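Local coordinates for uncharacterized protein (Bacteroides ovatus, PDB 3P02) that is of unknown function but joins an N-terminal domain of the E-set clan to a C-terminal domain of the BT_3044-like family, the latter built on an antiparallel beta-sheet, at residues A[4-9]-A[141-146]; A[10-15]-A[133-138]; A[158-163]-A[182-187]; A[264-269]-A[296-301]. All coordinates share one frame; numbering follows the deposited sequence.

Interaction 1: residues A[4-9]-A[141-146]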
loop_
_atom_site.group_PDB
_atom_site.type_symbol
_atom_site.label_atom_id
_atom_site.label_comp_id
_atom_site.label_asym_id
_atom_site.label_seq_id
_atom_site.Cartn_x
_atom_site.Cartn_y
_atom_site.Cartn_z
ATOM N N TRP A 4 -9.892 27.546 -29.973
ATOM C CA TRP A 4 -9.846 27.062 -28.595
ATOM C C TRP A 4 -9.435 28.167 -27.612
ATOM O O TRP A 4 -8.527 28.952 -27.909
ATOM C CB TRP A 4 -8.882 25.871 -28.479
ATOM C CG TRP A 4 -9.410 24.582 -29.050
ATOM C CD1 TRP A 4 -10.711 24.164 -29.077
ATOM C CD2 TRP A 4 -8.629 23.492 -29.558
ATOM N NE1 TRP A 4 -10.793 22.905 -29.629
ATOM C CE2 TRP A 4 -9.531 22.470 -29.938
ATOM C CE3 TRP A 4 -7.253 23.294 -29.770
ATOM C CZ2 TRP A 4 -9.103 21.276 -30.528
ATOM C CZ3 TRP A 4 -6.826 22.094 -30.322
ATOM C CH2 TRP A 4 -7.744 21.103 -30.700
ATOM N N THR A 5 -10.125 28.238 -26.449
ATOM C CA THR A 5 -9.838 29.214 -25.386
ATOM C C THR A 5 -9.671 28.510 -24.039
ATOM O O THR A 5 -10.310 27.483 -23.798
ATOM C CB THR A 5 -10.926 30.322 -25.270
ATOM O OG1 THR A 5 -12.111 29.804 -24.659
ATOM C CG2 THR A 5 -11.236 31.028 -26.597
ATOM N N ASP A 6 -8.864 29.099 -23.142
ATOM C CA ASP A 6 -8.621 28.577 -21.794
ATOM C C ASP A 6 -9.934 28.457 -20.988
ATOM O O ASP A 6 -10.108 27.493 -20.239
ATOM C CB ASP A 6 -7.633 29.492 -21.053
ATOM C CG ASP A 6 -6.684 28.781 -20.106
ATOM O OD1 ASP A 6 -7.132 27.833 -19.401
ATOM O OD2 ASP A 6 -5.500 29.182 -20.049
ATOM N N GLU A 7 -10.857 29.425 -21.182
ATOM C CA GLU A 7 -12.161 29.502 -20.515
ATOM C C GLU A 7 -13.097 28.382 -20.989
ATOM O O GLU A 7 -13.806 27.825 -20.151
ATOM C CB GLU A 7 -12.806 30.885 -20.723
ATOM C CG GLU A 7 -12.087 32.013 -19.991
ATOM C CD GLU A 7 -10.741 32.431 -20.559
ATOM O OE1 GLU A 7 -10.641 32.604 -21.796
ATOM O OE2 GLU A 7 -9.780 32.565 -19.768
ATOM N N GLN A 8 -13.073 28.043 -22.317
ATOM C CA GLN A 8 -13.873 26.965 -22.914
ATOM C C GLN A 8 -13.521 25.619 -22.260
ATOM O O GLN A 8 -14.386 24.757 -22.109
ATOM C CB GLN A 8 -13.629 26.900 -24.429
ATOM C CG GLN A 8 -14.692 26.139 -25.217
ATOM C CD GLN A 8 -14.217 25.708 -26.589
ATOM O OE1 GLN A 8 -14.373 24.550 -26.981
ATOM N NE2 GLN A 8 -13.647 26.626 -27.363
ATOM N N PHE A 9 -12.251 25.441 -21.880
ATOM C CA PHE A 9 -11.797 24.214 -21.232
ATOM C C PHE A 9 -11.947 24.328 -19.708
ATOM O O PHE A 9 -11.903 23.309 -19.005
ATOM C CB PHE A 9 -10.359 23.890 -21.633
ATOM C CG PHE A 9 -10.215 23.555 -23.093
ATOM C CD1 PHE A 9 -10.558 22.296 -23.573
ATOM C CD2 PHE A 9 -9.765 24.507 -23.999
ATOM C CE1 PHE A 9 -10.460 22.002 -24.935
ATOM C CE2 PHE A 9 -9.643 24.203 -25.356
ATOM C CZ PHE A 9 -9.992 22.952 -25.816
ATOM N N ARG A 141 -4.225 16.408 -19.439
ATOM C CA ARG A 141 -3.379 16.435 -18.251
ATOM C C ARG A 141 -3.506 17.799 -17.531
ATOM O O ARG A 141 -3.726 17.836 -16.306
ATOM C CB ARG A 141 -1.932 16.142 -18.659
ATOM C CG ARG A 141 -0.912 16.126 -17.536
ATOM C CD ARG A 141 0.453 15.756 -18.104
ATOM N NE ARG A 141 0.618 14.313 -18.199
ATOM C CZ ARG A 141 1.713 13.724 -18.668
ATOM N NH1 ARG A 141 2.720 14.451 -19.123
ATOM N NH2 ARG A 141 1.799 12.405 -18.700
ATOM N N LYS A 142 -3.391 18.896 -18.293
ATOM C CA LYS A 142 -3.473 20.255 -17.781
ATOM C C LYS A 142 -4.787 20.471 -17.016
ATOM O O LYS A 142 -4.782 21.085 -15.943
ATOM C CB LYS A 142 -3.336 21.276 -18.921
ATOM C CG LYS A 142 -3.557 22.727 -18.496
ATOM C CD LYS A 142 -3.476 23.682 -19.671
ATOM C CE LYS A 142 -3.985 25.073 -19.322
ATOM N NZ LYS A 142 -3.200 25.724 -18.233
ATOM N N TYR A 143 -5.886 19.920 -17.551
ATOM C CA TYR A 143 -7.213 20.128 -16.984
ATOM C C TYR A 143 -7.685 19.012 -16.071
ATOM O O TYR A 143 -8.869 18.987 -15.748
ATOM C CB TYR A 143 -8.220 20.365 -18.101
ATOM C CG TYR A 143 -7.939 21.661 -18.822
ATOM C CD1 TYR A 143 -8.063 22.889 -18.169
ATOM C CD2 TYR A 143 -7.505 21.663 -20.145
ATOM C CE1 TYR A 143 -7.750 24.085 -18.812
ATOM C CE2 TYR A 143 -7.203 22.854 -20.801
ATOM C CZ TYR A 143 -7.318 24.062 -20.128
ATOM O OH TYR A 143 -7.030 25.238 -20.774
ATOM N N TYR A 144 -6.777 18.139 -15.607
ATOM C CA TYR A 144 -7.064 17.085 -14.637
ATOM C C TYR A 144 -8.291 16.243 -15.014
ATOM O O TYR A 144 -9.114 15.931 -14.142
ATOM C CB TYR A 144 -7.249 17.688 -13.218
ATOM C CG TYR A 144 -6.164 18.662 -12.823
ATOM C CD1 TYR A 144 -4.934 18.211 -12.357
ATOM C CD2 TYR A 144 -6.346 20.035 -12.964
ATOM C CE1 TYR A 144 -3.909 19.105 -12.037
ATOM C CE2 TYR A 144 -5.331 20.936 -12.646
ATOM C CZ TYR A 144 -4.121 20.468 -12.162
ATOM O OH TYR A 144 -3.120 21.357 -11.831
ATOM N N ARG A 145 -8.374 15.792 -16.278
ATOM C CA ARG A 145 -9.498 14.945 -16.674
ATOM C C ARG A 145 -9.365 13.512 -16.149
ATOM O O ARG A 145 -10.380 12.819 -16.079
ATOM C CB ARG A 145 -9.641 14.856 -18.211
ATOM C CG ARG A 145 -9.797 16.161 -18.938
ATOM C CD ARG A 145 -10.932 17.036 -18.447
ATOM N NE ARG A 145 -10.917 18.224 -19.302
ATOM C CZ ARG A 145 -11.305 19.440 -18.944
ATOM N NH1 ARG A 145 -11.805 19.656 -17.728
ATOM N NH2 ARG A 145 -11.151 20.460 -19.780
ATOM N N THR A 146 -8.151 13.087 -15.786
ATOM C CA THR A 146 -7.833 11.715 -15.380
ATOM C C THR A 146 -7.192 11.660 -13.989
ATOM O O THR A 146 -6.248 12.394 -13.697
ATOM C CB THR A 146 -6.917 11.099 -16.466
ATOM O OG1 THR A 146 -7.681 11.089 -17.673
ATOM C CG2 THR A 146 -6.490 9.664 -16.155
HETATM O O HOH W 1 -12.051 22.125 -16.409
#
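An N-terminal helical turn, 6-9, meets a type I beta turn, Arg-141 to Tyr-144, with Phe-9 and Tyr-143 at the middle. Thr-5 is the N-cap of the short helix, its OG1 accepting from Gln-8 N. Tyr-143 presents a ring face to Phe-9, and what lies on that face is a methylene rather than the other ring: Phe-9 CB sits 3.6 Å from the centroid of the Tyr-143 ring, a CH-pi contact. Phe-9 CG stands beside the backbone N (chi1 -66°); the two ring planes are only 17° from parallel but slid apart, with centroids 5.6 Å from each other. Lys-142 CG lies over the opposite face of the tyrosine. At the rim, Tyr-143 OH donates to Asp-6 OD1 over 2.9 Å, meeting the carboxylate from above its plane, although Asp-6 is poorly ordered. Elsewhere in the contact, Arg-145 NH2 gives Phe-9 O a nearly straight bond of 3.0 Å, in the guanidinium plane and on a carbonyl lone pair. A water accepting from Arg-145 NH1 also lies 2.9 Å from Phe-9 O, probably donating to it, while Tyr-143 CB packs over the guanidinium. Arg-145 NH1 also donates to Ile-13 O, and its side chain rests on Lys-127, which ties the helical turn to the start of strand 13-15 and to strand 122-130.

Interaction 2: residues A[10-15]-A[133-138]; sequences KQLISF and NGTYAV
A backbone N-H bonded to a phenol oxygen is the unusual feature here: Ile-13 N, at the start of strand 13-15, donates to Tyr-136 OH over 2.8 Å, at an N-H...O angle of 161°. The tyrosine comes from the 3-10 segment 134-137, which opens with an Asx turn at Asn-133, in the connection between strands 122-130 and 146-154; its hydroxyl is also hydrogen-bonded to Glu-130 OE1. Two partners therefore grip this buried oxygen and fix where the ring ends. Leu-12 packs against the ring: its CB lies 3.7 Å from Tyr-136 CZ, and CD1 stands over one face, offset toward the rim. Ile-13 CB lies 3.5 Å from the same Tyr-136 OH. The far end of Leu-12 reaches the beginning of the 3-10 segment, where CD2 comes within 3.6 Å of Asn-133 ND2 and CD1 within 3.3 Å of Thr-135 OG1. Thr-135 chi1 of 55° puts OG1 between the backbone N and the carbonyl carbon. Asn-133 OD1 accepts from Thr-135 N at 3.2 Å, closing the Asx turn; Thr-135 OG1 reaches OD1 from the same face of the amide plane, but at 2.5 Å that contact is suspiciously short and its detail doubtful.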
loop_
_atom_site.group_PDB
_atom_site.type_symbol
_atom_site.label_atom_id
_atom_site.label_comp_id
_atom_site.label_asym_id
_atom_site.label_seq_id
_atom_site.Cartn_x
_atom_site.Cartn_y
_atom_site.Cartn_z
ATOM N N LYS A 10 -12.155 25.573 -19.217
ATOM C CA LYS A 10 -12.383 25.886 -17.805
ATOM C C LYS A 10 -13.903 26.144 -17.535
ATOM O O LYS A 10 -14.281 27.020 -16.735
ATOM C CB LYS A 10 -11.481 27.025 -17.301
ATOM C CG LYS A 10 -10.065 26.535 -17.012
ATOM C CD LYS A 10 -9.395 27.293 -15.884
ATOM C CE LYS A 10 -8.517 28.419 -16.372
ATOM N NZ LYS A 10 -7.429 28.707 -15.406
ATOM N N GLN A 11 -14.751 25.342 -18.202
ATOM C CA GLN A 11 -16.207 25.262 -18.037
ATOM C C GLN A 11 -16.588 23.774 -18.124
ATOM O O GLN A 11 -17.755 23.404 -18.001
ATOM C CB GLN A 11 -16.997 26.159 -19.018
ATOM C CG GLN A 11 -16.696 25.989 -20.510
ATOM C CD GLN A 11 -17.500 24.931 -21.239
ATOM O OE1 GLN A 11 -18.532 24.427 -20.765
ATOM N NE2 GLN A 11 -17.063 24.609 -22.449
ATOM N N LEU A 12 -15.564 22.928 -18.311
ATOM C CA LEU A 12 -15.672 21.484 -18.386
ATOM C C LEU A 12 -15.388 20.859 -17.025
ATOM O O LEU A 12 -15.101 21.558 -16.046
ATOM C CB LEU A 12 -14.762 20.912 -19.482
ATOM C CG LEU A 12 -15.039 21.446 -20.923
ATOM C CD1 LEU A 12 -13.996 20.940 -21.901
ATOM C CD2 LEU A 12 -16.445 21.079 -21.409
ATOM N N ILE A 13 -15.529 19.544 -16.962
ATOM C CA ILE A 13 -15.475 18.821 -15.695
ATOM C C ILE A 13 -14.134 18.140 -15.484
ATOM O O ILE A 13 -13.510 17.685 -16.433
ATOM C CB ILE A 13 -16.660 17.846 -15.703
ATOM C CG1 ILE A 13 -17.990 18.662 -15.844
ATOM C CG2 ILE A 13 -16.688 16.949 -14.458
ATOM C CD1 ILE A 13 -19.066 17.935 -16.338
ATOM N N SER A 14 -13.678 18.101 -14.226
ATOM C CA SER A 14 -12.392 17.508 -13.905
ATOM C C SER A 14 -12.437 16.814 -12.565
ATOM O O SER A 14 -13.432 16.943 -11.838
ATOM C CB SER A 14 -11.326 18.597 -13.869
ATOM O OG SER A 14 -11.623 19.547 -12.862
ATOM N N PHE A 15 -11.335 16.142 -12.208
ATOM C CA PHE A 15 -11.202 15.551 -10.889
ATOM C C PHE A 15 -10.379 16.453 -9.993
ATOM O O PHE A 15 -9.475 17.157 -10.471
ATOM C CB PHE A 15 -10.545 14.169 -10.944
ATOM C CG PHE A 15 -11.389 13.095 -11.555
ATOM C CD1 PHE A 15 -12.639 12.773 -11.017
ATOM C CD2 PHE A 15 -10.946 12.398 -12.679
ATOM C CE1 PHE A 15 -13.417 11.755 -11.579
ATOM C CE2 PHE A 15 -11.707 11.348 -13.209
ATOM C CZ PHE A 15 -12.938 11.040 -12.661
ATOM N N ASN A 133 -18.291 15.169 -26.534
ATOM C CA ASN A 133 -17.611 16.451 -26.621
ATOM C C ASN A 133 -16.095 16.198 -26.760
ATOM O O ASN A 133 -15.432 15.777 -25.800
ATOM C CB ASN A 133 -17.968 17.336 -25.399
ATOM C CG ASN A 133 -17.428 18.748 -25.442
ATOM O OD1 ASN A 133 -16.716 19.153 -26.371
ATOM N ND2 ASN A 133 -17.722 19.533 -24.412
ATOM N N GLY A 134 -15.580 16.435 -27.975
ATOM C CA GLY A 134 -14.175 16.234 -28.331
ATOM C C GLY A 134 -13.181 17.113 -27.584
ATOM O O GLY A 134 -11.978 16.831 -27.592
ATOM N N THR A 135 -13.668 18.164 -26.901
ATOM C CA THR A 135 -12.826 19.087 -26.132
ATOM C C THR A 135 -12.156 18.377 -24.928
ATOM O O THR A 135 -11.164 18.877 -24.401
ATOM C CB THR A 135 -13.625 20.308 -25.678
ATOM O OG1 THR A 135 -14.762 19.850 -24.952
ATOM C CG2 THR A 135 -14.068 21.189 -26.842
ATOM N N TYR A 136 -12.662 17.186 -24.527
ATOM C CA TYR A 136 -12.067 16.404 -23.434
ATOM C C TYR A 136 -10.796 15.674 -23.883
ATOM O O TYR A 136 -10.077 15.146 -23.039
ATOM C CB TYR A 136 -13.084 15.417 -22.842
ATOM C CG TYR A 136 -14.014 16.096 -21.860
ATOM C CD1 TYR A 136 -15.210 16.676 -22.285
ATOM C CD2 TYR A 136 -13.698 16.164 -20.504
ATOM C CE1 TYR A 136 -16.047 17.343 -21.391
ATOM C CE2 TYR A 136 -14.538 16.814 -19.595
ATOM C CZ TYR A 136 -15.721 17.388 -20.043
ATOM O OH TYR A 136 -16.534 18.056 -19.156
ATOM N N ALA A 137 -10.487 15.698 -25.186
ATOM C CA ALA A 137 -9.264 15.051 -25.683
ATOM C C ALA A 137 -8.136 16.085 -25.831
ATOM O O ALA A 137 -7.052 15.734 -26.292
ATOM C CB ALA A 137 -9.551 14.394 -27.039
ATOM N N VAL A 138 -8.405 17.361 -25.498
ATOM C CA VAL A 138 -7.419 18.460 -25.651
ATOM C C VAL A 138 -6.851 18.800 -24.287
ATOM O O VAL A 138 -7.619 19.095 -23.377
ATOM C CB VAL A 138 -8.034 19.720 -26.301
ATOM C CG1 VAL A 138 -6.976 20.819 -26.495
ATOM C CG2 VAL A 138 -8.716 19.380 -27.623
#

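Interaction 3: residues A[158-163]-A[182-187]; sequences SGRFSG and EIKLNV. With EDO (1,2-ethanediol), chain C.
Leu-185 lays one methyl over the middle of the Phe-161 ring: CD2 is 3.6 Å from the ring centroid and 13° off its normal, a CH-pi contact in which the two side chains cross at about a right angle. Phe-161 has CG beside its backbone N (chi1 -82°), and the edge of its ring meets the backbone of Ser-158 and Gly-159. Further along, Ile-183 CD1 packs 3.9 Å from Gly-163 CA. These groups belong to an antiparallel pair, 159-162 with 182-187, in the large antiparallel sheet of the C-terminal domain; Ser-162 also bonds through its backbone to Ser-296 of strand 287-302. Gly-159 exchanges two backbone bonds with Leu-185, as Phe-161 does with Ile-183. The Phe-161 and Leu-185 side chains turn inward onto Ile-269 of strand 262-278. Arg-160 lies on the other face, opposite Lys-184, and its chain bends at chi3 (-63°). In the Glu-182 conformer modelled here, one of two, Arg-160 NH1 forms a salt bridge with Glu-182 OE1 at 2.9 Å; the oxygen lies in the guanidinium plane, whereas the carboxylate is approached from above its own. Glu-182 CG is anti to its backbone N and the chain beyond is extended; it crosses the arginine stem, OE2 3.4 Å from Arg-160 CD. Arg-160 NE donates to Trp-317 O, and NH2 makes a weak bond to Ser-312 O.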
loop_
_atom_site.group_PDB
_atom_site.type_symbol
_atom_site.label_atom_id
_atom_site.label_comp_id
_atom_site.label_asym_id
_atom_site.label_seq_id
_atom_site.Cartn_x
_atom_site.Cartn_y
_atom_site.Cartn_z
ATOM N N SER A 158 0.430 -3.855 9.948
ATOM C CA SER A 158 1.138 -3.596 8.698
ATOM C C SER A 158 1.867 -2.263 8.655
ATOM O O SER A 158 1.709 -1.402 9.513
ATOM C CB SER A 158 0.143 -3.661 7.539
ATOM O OG SER A 158 -0.782 -2.583 7.612
ATOM N N GLY A 159 2.642 -2.082 7.593
ATOM C CA GLY A 159 3.267 -0.802 7.335
ATOM C C GLY A 159 4.752 -0.747 7.535
ATOM O O GLY A 159 5.452 -1.756 7.413
ATOM N N ARG A 160 5.225 0.449 7.819
ATOM C CA ARG A 160 6.654 0.749 7.868
ATOM C C ARG A 160 7.216 0.467 9.253
ATOM O O ARG A 160 7.095 1.300 10.141
ATOM C CB ARG A 160 6.918 2.198 7.424
ATOM C CG ARG A 160 6.422 2.435 5.988
ATOM C CD ARG A 160 6.737 3.840 5.483
ATOM N NE ARG A 160 6.055 4.857 6.263
ATOM C CZ ARG A 160 6.620 5.678 7.145
ATOM N NH1 ARG A 160 7.918 5.583 7.422
ATOM N NH2 ARG A 160 5.889 6.591 7.770
ATOM N N PHE A 161 7.877 -0.690 9.418
ATOM C CA PHE A 161 8.475 -1.016 10.706
ATOM C C PHE A 161 9.948 -0.661 10.736
ATOM O O PHE A 161 10.599 -0.646 9.689
ATOM C CB PHE A 161 8.373 -2.552 10.971
ATOM C CG PHE A 161 7.040 -2.990 11.518
ATOM C CD1 PHE A 161 5.862 -2.742 10.815
ATOM C CD2 PHE A 161 6.960 -3.653 12.730
ATOM C CE1 PHE A 161 4.619 -3.117 11.346
ATOM C CE2 PHE A 161 5.726 -4.071 13.236
ATOM C CZ PHE A 161 4.559 -3.797 12.536
ATOM N N SER A 162 10.479 -0.402 11.948
ATOM C CA SER A 162 11.928 -0.225 12.116
ATOM C C SER A 162 12.578 -1.589 11.896
ATOM O O SER A 162 12.178 -2.581 12.528
ATOM C CB SER A 162 12.267 0.299 13.513
ATOM O OG SER A 162 11.692 1.571 13.737
ATOM N N GLY A 163 13.575 -1.647 11.019
ATOM C CA GLY A 163 14.230 -2.920 10.724
ATOM C C GLY A 163 15.665 -3.048 11.191
ATOM O O GLY A 163 16.305 -4.072 10.927
ATOM N N GLU A 182 14.204 0.533 7.449
ATOM C CA GLU A 182 12.774 0.316 7.373
ATOM C C GLU A 182 12.485 -1.003 6.673
ATOM O O GLU A 182 13.121 -1.310 5.650
ATOM C CB GLU A 182 12.137 1.476 6.606
ATOM C CG GLU A 182 10.630 1.428 6.570
ATOM C CD GLU A 182 10.078 2.649 5.870
ATOM O OE1 GLU A 182 10.007 3.726 6.508
ATOM O OE2 GLU A 182 9.758 2.533 4.667
ATOM N N ILE A 183 11.541 -1.763 7.208
ATOM C CA ILE A 183 11.063 -2.997 6.615
ATOM C C ILE A 183 9.551 -2.863 6.545
ATOM O O ILE A 183 8.907 -2.683 7.587
ATOM C CB ILE A 183 11.511 -4.261 7.379
ATOM C CG1 ILE A 183 13.053 -4.466 7.199
ATOM C CG2 ILE A 183 10.707 -5.503 6.888
ATOM C CD1 ILE A 183 13.623 -5.629 7.942
ATOM N N LYS A 184 9.003 -2.914 5.337
ATOM C CA LYS A 184 7.546 -2.831 5.163
ATOM C C LYS A 184 6.894 -4.185 5.349
ATOM O O LYS A 184 7.358 -5.199 4.787
ATOM C CB LYS A 184 7.204 -2.315 3.765
ATOM C CG LYS A 184 5.779 -1.754 3.658
ATOM C CD LYS A 184 5.526 -1.046 2.326
ATOM C CE LYS A 184 6.352 0.201 2.111
ATOM N NZ LYS A 184 5.831 1.009 0.974
ATOM N N LEU A 185 5.800 -4.213 6.121
ATOM C CA LEU A 185 4.989 -5.412 6.309
ATOM C C LEU A 185 3.760 -5.220 5.422
ATOM O O LEU A 185 2.974 -4.291 5.644
ATOM C CB LEU A 185 4.616 -5.625 7.805
ATOM C CG LEU A 185 5.630 -6.455 8.644
ATOM C CD1 LEU A 185 7.067 -6.117 8.377
ATOM C CD2 LEU A 185 5.274 -6.481 10.144
ATOM N N ASN A 186 3.674 -6.031 4.369
ATOM C CA ASN A 186 2.601 -6.010 3.370
ATOM C C ASN A 186 1.458 -6.875 3.845
ATOM O O ASN A 186 1.677 -7.800 4.616
ATOM C CB ASN A 186 3.155 -6.494 2.056
ATOM C CG ASN A 186 4.424 -5.758 1.701
ATOM O OD1 ASN A 186 4.406 -4.553 1.482
ATOM N ND2 ASN A 186 5.572 -6.417 1.846
ATOM N N VAL A 187 0.245 -6.589 3.387
ATOM C CA VAL A 187 -0.953 -7.258 3.872
ATOM C C VAL A 187 -1.376 -8.489 3.074
ATOM O O VAL A 187 -1.472 -8.428 1.851
ATOM C CB VAL A 187 -2.113 -6.199 3.890
ATOM C CG1 VAL A 187 -3.465 -6.852 4.226
ATOM C CG2 VAL A 187 -1.810 -5.058 4.863
HETATM C C1 EDO C . 9.829 2.965 11.259
HETATM O O1 EDO C . 8.438 2.874 11.548
HETATM C C2 EDO C . 10.132 4.351 10.729
HETATM O O2 EDO C . 9.668 5.349 11.650
#

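Interaction 4: residues A[264-269]-A[296-301]; sequences HTYIVI and SVSRDL
The beta hairpin of strands 262-278 and 287-302 pairs these segments in antiparallel register. Thr-265 exchanges two backbone bonds with Arg-299, and Ile-267 does the same with Val-297. On the face of the latter four residues, Ile-267 CB meets Val-297 CG1 at 3.7 Å, the two side chains lying side by side. Val-297 CG1 also sits over the centre of the Arg-299 guanidinium, whose NH2 is bound by the carbonyls of Ser-158 and Glu-156. The other face is largely polar. His-264 ND1 donates to Asp-300 OD1 over 2.8 Å, in the imidazole plane but bent to 134° and above the carboxylate plane. Water 2 joins His-264 ND1, Ser-298 OG and Arg-299 O, and Ser-298 OG comes 3.3 Å from the edge carbon CE1 of Tyr-266. His-264 NE2 is hydrogen-bonded to Asp-256 OD1, so both ring nitrogens face carboxylates, a setting that could favour a protonated imidazole.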
loop_
_atom_site.group_PDB
_atom_site.type_symbol
_atom_site.label_atom_id
_atom_site.label_comp_id
_atom_site.label_asym_id
_atom_site.label_seq_id
_atom_site.Cartn_x
_atom_site.Cartn_y
_atom_site.Cartn_z
ATOM N N HIS A 264 -0.174 6.758 21.053
ATOM C CA HIS A 264 1.029 6.060 20.611
ATOM C C HIS A 264 0.726 4.589 20.692
ATOM O O HIS A 264 0.310 4.121 21.759
ATOM C CB HIS A 264 2.238 6.408 21.478
ATOM C CG HIS A 264 2.585 7.857 21.448
ATOM N ND1 HIS A 264 3.129 8.443 20.328
ATOM C CD2 HIS A 264 2.437 8.790 22.405
ATOM C CE1 HIS A 264 3.301 9.714 20.643
ATOM N NE2 HIS A 264 2.895 9.967 21.880
ATOM N N THR A 265 0.833 3.876 19.562
ATOM C CA THR A 265 0.611 2.434 19.522
ATOM C C THR A 265 1.917 1.755 19.146
ATOM O O THR A 265 2.509 2.073 18.102
ATOM C CB THR A 265 -0.532 2.065 18.579
ATOM O OG1 THR A 265 -1.739 2.574 19.157
ATOM C CG2 THR A 265 -0.655 0.546 18.386
ATOM N N TYR A 266 2.350 0.793 19.981
ATOM C CA TYR A 266 3.615 0.081 19.759
ATOM C C TYR A 266 3.388 -1.381 19.506
ATOM O O TYR A 266 2.591 -2.016 20.203
ATOM C CB TYR A 266 4.535 0.231 21.003
ATOM C CG TYR A 266 4.628 1.641 21.537
ATOM C CD1 TYR A 266 5.408 2.603 20.894
ATOM C CD2 TYR A 266 3.945 2.017 22.692
ATOM C CE1 TYR A 266 5.495 3.909 21.385
ATOM C CE2 TYR A 266 4.042 3.311 23.201
ATOM C CZ TYR A 266 4.829 4.249 22.554
ATOM O OH TYR A 266 4.897 5.523 23.058
ATOM N N ILE A 267 4.058 -1.919 18.474
ATOM C CA ILE A 267 4.063 -3.352 18.209
ATOM C C ILE A 267 5.512 -3.735 18.175
ATOM O O ILE A 267 6.282 -3.144 17.408
ATOM C CB ILE A 267 3.305 -3.792 16.939
ATOM C CG1 ILE A 267 1.845 -3.321 17.016
ATOM C CG2 ILE A 267 3.350 -5.344 16.796
ATOM C CD1 ILE A 267 1.079 -3.501 15.695
ATOM N N VAL A 268 5.905 -4.704 18.998
ATOM C CA VAL A 268 7.295 -5.133 19.005
ATOM C C VAL A 268 7.307 -6.627 18.741
ATOM O O VAL A 268 6.652 -7.374 19.455
ATOM C CB VAL A 268 8.054 -4.763 20.305
ATOM C CG1 VAL A 268 9.512 -5.222 20.226
ATOM C CG2 VAL A 268 7.984 -3.256 20.579
ATOM N N ILE A 269 8.007 -7.041 17.683
ATOM C CA ILE A 269 8.162 -8.450 17.288
ATOM C C ILE A 269 9.552 -8.896 17.707
ATOM O O ILE A 269 10.530 -8.227 17.379
ATOM C CB ILE A 269 7.947 -8.639 15.757
ATOM C CG1 ILE A 269 6.560 -8.078 15.273
ATOM C CG2 ILE A 269 8.165 -10.089 15.335
ATOM C CD1 ILE A 269 6.481 -7.875 13.768
ATOM N N SER A 296 9.955 -3.499 14.983
ATOM C CA SER A 296 9.049 -2.726 15.810
ATOM C C SER A 296 8.405 -1.615 15.016
ATOM O O SER A 296 8.955 -1.141 14.008
ATOM C CB SER A 296 9.758 -2.139 17.030
ATOM O OG SER A 296 10.789 -1.241 16.669
ATOM N N VAL A 297 7.208 -1.222 15.458
ATOM C CA VAL A 297 6.534 -0.064 14.895
ATOM C C VAL A 297 6.079 0.815 16.058
ATOM O O VAL A 297 5.652 0.312 17.114
ATOM C CB VAL A 297 5.379 -0.408 13.906
ATOM C CG1 VAL A 297 4.162 -0.994 14.615
ATOM C CG2 VAL A 297 4.977 0.818 13.065
ATOM N N SER A 298 6.163 2.121 15.853
ATOM C CA SER A 298 5.687 3.095 16.824
ATOM C C SER A 298 4.768 4.052 16.046
ATOM O O SER A 298 5.251 4.869 15.267
ATOM C CB SER A 298 6.871 3.817 17.466
ATOM O OG SER A 298 6.431 4.849 18.328
ATOM N N ARG A 299 3.453 3.871 16.182
ATOM C CA ARG A 299 2.479 4.680 15.461
ATOM C C ARG A 299 2.022 5.863 16.286
ATOM O O ARG A 299 1.809 5.707 17.479
ATOM C CB ARG A 299 1.225 3.858 15.105
ATOM C CG ARG A 299 1.435 2.443 14.553
ATOM C CD ARG A 299 0.128 1.924 13.980
ATOM N NE ARG A 299 0.187 0.516 13.562
ATOM C CZ ARG A 299 0.747 0.071 12.431
ATOM N NH1 ARG A 299 1.392 0.908 11.626
ATOM N NH2 ARG A 299 0.739 -1.231 12.143
ATOM N N ASP A 300 1.841 7.019 15.643
ATOM C CA ASP A 300 1.244 8.226 16.205
ATOM C C ASP A 300 -0.086 8.370 15.523
ATOM O O ASP A 300 -0.141 8.470 14.294
ATOM C CB ASP A 300 2.118 9.456 15.938
ATOM C CG ASP A 300 3.381 9.538 16.772
ATOM O OD1 ASP A 300 3.607 8.633 17.601
ATOM O OD2 ASP A 300 4.156 10.491 16.571
ATOM N N LEU A 301 -1.160 8.262 16.296
ATOM C CA LEU A 301 -2.496 8.284 15.732
ATOM C C LEU A 301 -3.307 9.392 16.340
ATOM O O LEU A 301 -3.437 9.473 17.573
ATOM C CB LEU A 301 -3.193 6.939 15.997
ATOM C CG LEU A 301 -2.485 5.685 15.442
ATOM C CD1 LEU A 301 -3.022 4.413 16.128
ATOM C CD2 LEU A 301 -2.628 5.606 13.915
HETATM O O HOH W 2 4.128 6.053 19.064
#

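In the fold
Interactions 1 and 2 adjoin at one end of the molecule, centres 6 Å apart, and interactions 3 and 4 touch within the C-terminal sheet, with centres about 40 to 46 Å from those of the first pair. The first pair joins the chain's N-terminal residues to the connection between strands 122-130 and 146-154, largely through side chains, and Arg-145 reaches from one to the other. Interactions 2 and 3 are buried contacts, 1 and 4 partly buried. The second pair is built on strand-to-strand backbone bonds, and Phe-161 packs on Val-297 between them. In both, an apolar or buried face backs a polar one: a salt bridge in interaction 3, a histidine-carboxylate bond and water in interaction 4.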